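Local atomic coordinates of transcriptional regulator (Saccharomonospora viridis, PDB entry 4KWA), a protein that probably acts as a TetR-family transcriptional repressor, binding DNA through an N-terminal helix-turn-helix domain and holding choline in its C-terminal ligand-binding domain. Residues R6-E11 and S32-S37. Sequence-based numbering, arbitrary orientation.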
ATOM      1  N   ARG A   6     -14.982   8.676 -25.474  1.00 46.85           N
ATOM      2  CA  ARG A   6     -13.803   8.499 -24.590  1.00 46.18           C
ATOM      3  C   ARG A   6     -14.110   8.506 -23.093  1.00 37.63           C
ATOM      4  O   ARG A   6     -13.625   7.658 -22.296  1.00 31.82           O
ATOM      5  CB  ARG A   6     -12.723   9.587 -24.858  1.00 49.02           C
ATOM      6  CG  ARG A   6     -11.879   9.423 -26.105  1.00 51.73           C
ATOM      7  CD  ARG A   6     -10.821  10.536 -26.246  1.00 53.55           C
ATOM      8  NE  ARG A   6      -9.631  10.262 -25.466  1.00 54.38           N
ATOM      9  CZ  ARG A   6      -9.402  10.641 -24.204  1.00 60.88           C
ATOM     10  NH1 ARG A   6      -8.293  10.223 -23.622  1.00 54.93           N
ATOM     11  NH2 ARG A   6     -10.262  11.393 -23.500  1.00 60.10           N
ATOM     12  N   ARG A   7     -14.838   9.517 -22.643  1.00 34.71           N
ATOM     13  CA  ARG A   7     -15.174   9.614 -21.256  1.00 35.02           C
ATOM     14  C   ARG A   7     -15.927   8.379 -20.741  1.00 30.04           C
ATOM     15  O   ARG A   7     -15.690   7.895 -19.657  1.00 32.60           O
ATOM     16  CB  ARG A   7     -16.104  10.828 -21.111  1.00 48.07           C
ATOM     17  CG  ARG A   7     -16.401  11.220 -19.690  1.00 44.40           C
ATOM     18  CD  ARG A   7     -17.549  12.199 -19.596  1.00 55.36           C
ATOM     19  NE  ARG A   7     -18.828  11.573 -19.991  1.00 55.35           N
ATOM     20  CZ  ARG A   7     -19.526  10.740 -19.204  1.00 55.05           C
ATOM     21  NH1 ARG A   7     -19.035  10.362 -18.003  1.00 56.35           N
ATOM     22  NH2 ARG A   7     -20.679  10.220 -19.645  1.00 46.88           N
ATOM     23  N   ARG A   8     -16.897   7.908 -21.539  1.00 34.48           N
ATOM     24  CA  ARG A   8     -17.700   6.743 -21.163  1.00 38.93           C
ATOM     25  C   ARG A   8     -16.840   5.482 -21.053  1.00 30.39           C
ATOM     26  O   ARG A   8     -16.954   4.756 -20.089  1.00 33.24           O
ATOM     27  CB  ARG A   8     -18.948   6.584 -22.050  1.00 44.22           C
ATOM     28  CG  ARG A   8     -20.148   7.368 -21.458  1.00 57.74           C
ATOM     29  CD  ARG A   8     -21.458   7.415 -22.265  1.00 62.05           C
ATOM     30  NE  ARG A   8     -21.988   6.093 -22.621  1.00 63.64           N
ATOM     31  CZ  ARG A   8     -21.837   5.495 -23.810  1.00 72.54           C
ATOM     32  NH1 ARG A   8     -22.334   4.247 -24.006  1.00 58.66           N
ATOM     33  NH2 ARG A   8     -21.195   6.127 -24.809  1.00 65.94           N
ATOM     34  N   ILE A   9     -15.947   5.304 -22.021  1.00 31.17           N
ATOM     35  CA  ILE A   9     -15.015   4.188 -21.940  1.00 29.39           C
ATOM     36  C   ILE A   9     -14.211   4.260 -20.678  1.00 28.17           C
ATOM     37  O   ILE A   9     -14.048   3.259 -19.953  1.00 30.70           O
ATOM     38  CB  ILE A   9     -14.054   4.163 -23.145  1.00 29.63           C
ATOM     39  CG1 ILE A   9     -14.774   3.852 -24.445  1.00 30.81           C
ATOM     40  CG2 ILE A   9     -12.962   3.126 -22.926  1.00 30.89           C
ATOM     41  CD1 ILE A   9     -13.956   4.081 -25.710  1.00 35.86           C
ATOM     42  N   LEU A  10     -13.663   5.441 -20.385  1.00 28.83           N
ATOM     43  CA  LEU A  10     -12.846   5.609 -19.178  1.00 29.42           C
ATOM     44  C   LEU A  10     -13.567   5.449 -17.903  1.00 24.50           C
ATOM     45  O   LEU A  10     -13.060   4.848 -16.974  1.00 29.87           O
ATOM     46  CB  LEU A  10     -12.124   6.959 -19.205  1.00 31.05           C
ATOM     47  CG  LEU A  10     -11.098   7.098 -20.303  1.00 32.95           C
ATOM     48  CD1 LEU A  10     -10.575   8.512 -20.238  1.00 36.75           C
ATOM     49  CD2 LEU A  10      -9.986   6.097 -20.198  1.00 34.85           C
ATOM     50  N   GLU A  11     -14.784   5.945 -17.852  1.00 29.05           N
ATOM     51  CA  GLU A  11     -15.598   5.782 -16.623  1.00 29.42           C
ATOM     52  C   GLU A  11     -15.920   4.329 -16.343  1.00 29.80           C
ATOM     53  O   GLU A  11     -15.772   3.862 -15.199  1.00 31.50           O
ATOM     54  CB  GLU A  11     -16.875   6.575 -16.742  1.00 37.47           C
ATOM     55  CG  GLU A  11     -17.561   6.712 -15.398  1.00 49.45           C
ATOM     56  CD  GLU A  11     -18.556   7.878 -15.369  1.00 59.71           C
ATOM     57  OE1 GLU A  11     -18.684   8.575 -16.404  1.00 70.58           O
ATOM     58  OE2 GLU A  11     -19.162   8.137 -14.298  1.00 80.59           O
ATOM     59  N   SER A  32     -18.979  -4.656 -23.856  1.00 35.25           N
ATOM     60  CA  SER A  32     -20.302  -5.222 -23.498  1.00 36.65           C
ATOM     61  C   SER A  32     -21.103  -4.307 -22.592  1.00 30.35           C
ATOM     62  O   SER A  32     -22.343  -4.173 -22.679  1.00 32.69           O
ATOM     63  CB  SER A  32     -20.133  -6.536 -22.716  1.00 42.87           C
ATOM     64  OG  SER A  32     -19.815  -7.544 -23.635  1.00 47.84           O
ATOM     65  N   GLU A  33     -20.427  -3.746 -21.650  1.00 29.43           N
ATOM     66  CA  GLU A  33     -21.065  -2.882 -20.689  1.00 34.24           C
ATOM     67  C   GLU A  33     -21.628  -1.653 -21.333  1.00 33.78           C
ATOM     68  O   GLU A  33     -22.665  -1.112 -20.904  1.00 36.55           O
ATOM     69  CB  GLU A  33     -20.012  -2.487 -19.696  1.00 38.70           C
ATOM     70  CG  GLU A  33     -20.429  -1.482 -18.657  1.00 44.73           C
ATOM     71  CD  GLU A  33     -20.457  -2.002 -17.284  1.00 50.59           C
ATOM     72  OE1 GLU A  33     -20.551  -1.088 -16.438  1.00 67.27           O
ATOM     73  OE2 GLU A  33     -20.382  -3.244 -17.070  1.00 53.63           O
ATOM     74  N   LEU A  34     -20.912  -1.121 -22.294  1.00 32.77           N
ATOM     75  CA  LEU A  34     -21.346   0.098 -23.055  1.00 36.53           C
ATOM     76  C   LEU A  34     -22.033  -0.068 -24.400  1.00 37.50           C
ATOM     77  O   LEU A  34     -22.580   0.894 -24.921  1.00 39.02           O
ATOM     78  CB  LEU A  34     -20.120   0.966 -23.327  1.00 38.15           C
ATOM     79  CG  LEU A  34     -19.418   1.579 -22.159  1.00 38.11           C
ATOM     80  CD1 LEU A  34     -18.069   2.009 -22.643  1.00 41.68           C
ATOM     81  CD2 LEU A  34     -20.203   2.745 -21.611  1.00 46.28           C
ATOM     82  N   GLY A  35     -21.998  -1.249 -25.008  1.00 41.39           N
ATOM     83  CA  GLY A  35     -22.660  -1.490 -26.317  1.00 42.81           C
ATOM     84  C   GLY A  35     -21.802  -0.984 -27.453  1.00 50.40           C
ATOM     85  O   GLY A  35     -22.266  -0.472 -28.449  1.00 49.59           O
ATOM     86  N   THR A  36     -20.504  -1.095 -27.318  1.00 43.13           N
ATOM     87  CA  THR A  36     -19.658  -0.596 -28.411  1.00 48.99           C
ATOM     88  C   THR A  36     -18.905  -1.788 -28.956  1.00 50.69           C
ATOM     89  O   THR A  36     -19.224  -2.938 -28.616  1.00 47.74           O
ATOM     90  CB  THR A  36     -18.743   0.538 -27.940  1.00 53.20           C
ATOM     91  OG1 THR A  36     -19.495   1.427 -27.122  1.00 61.07           O
ATOM     92  CG2 THR A  36     -18.184   1.333 -29.132  1.00 57.49           C
ATOM     93  N   SER A  37     -17.968  -1.525 -29.859  1.00 47.36           N
ATOM     94  CA  SER A  37     -17.178  -2.578 -30.430  1.00 45.76           C
ATOM     95  C   SER A  37     -15.810  -2.554 -29.799  1.00 36.97           C
ATOM     96  O   SER A  37     -15.332  -1.550 -29.187  1.00 37.48           O
ATOM     97  CB  SER A  37     -17.092  -2.406 -31.952  1.00 42.65           C
ATOM     98  OG  SER A  37     -16.587  -1.107 -32.291  1.00 42.87           O
TER
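The carbonyl oxygen of L34, in the last turn of helix 27-34, has the guanidinium of R8 beside it, with R8 NH1 3.5 Å from L34 O, a long polar approach. The same guanidinium lies with one face over a leucine methyl, L34 CD2, which is 3.5 Å from R8 NH1 and 3.9 Å from R8 CZ. The two side chains run past each other in opposite directions, and a bend at the third torsion of R8 (chi3 55°) turns its charged end along the leucine. The other methyl enters against the backbone of helix 2-20: L34 CD1 sits 3.8 Å from I9 CA and 3.9 Å from R8 O. I9 crosses the leucine at about a right angle, its CG1 4.2 Å from L34 CD1, and reaches on to I41, H44 and F45. T12, one turn further along helix 2-20, also touches L34. Directly after the leucine, G35 takes a positive phi (81°) and ends the helix, and S37 then occupies the N-cap position of helix 38-44, its OG hydrogen-bonded to T40 OG1. Packing of the first helix against the end of helix 27-34, at the turn of the predicted helix-turn-helix, is characteristic of the three-helix DNA-binding domain of TetR-family regulators.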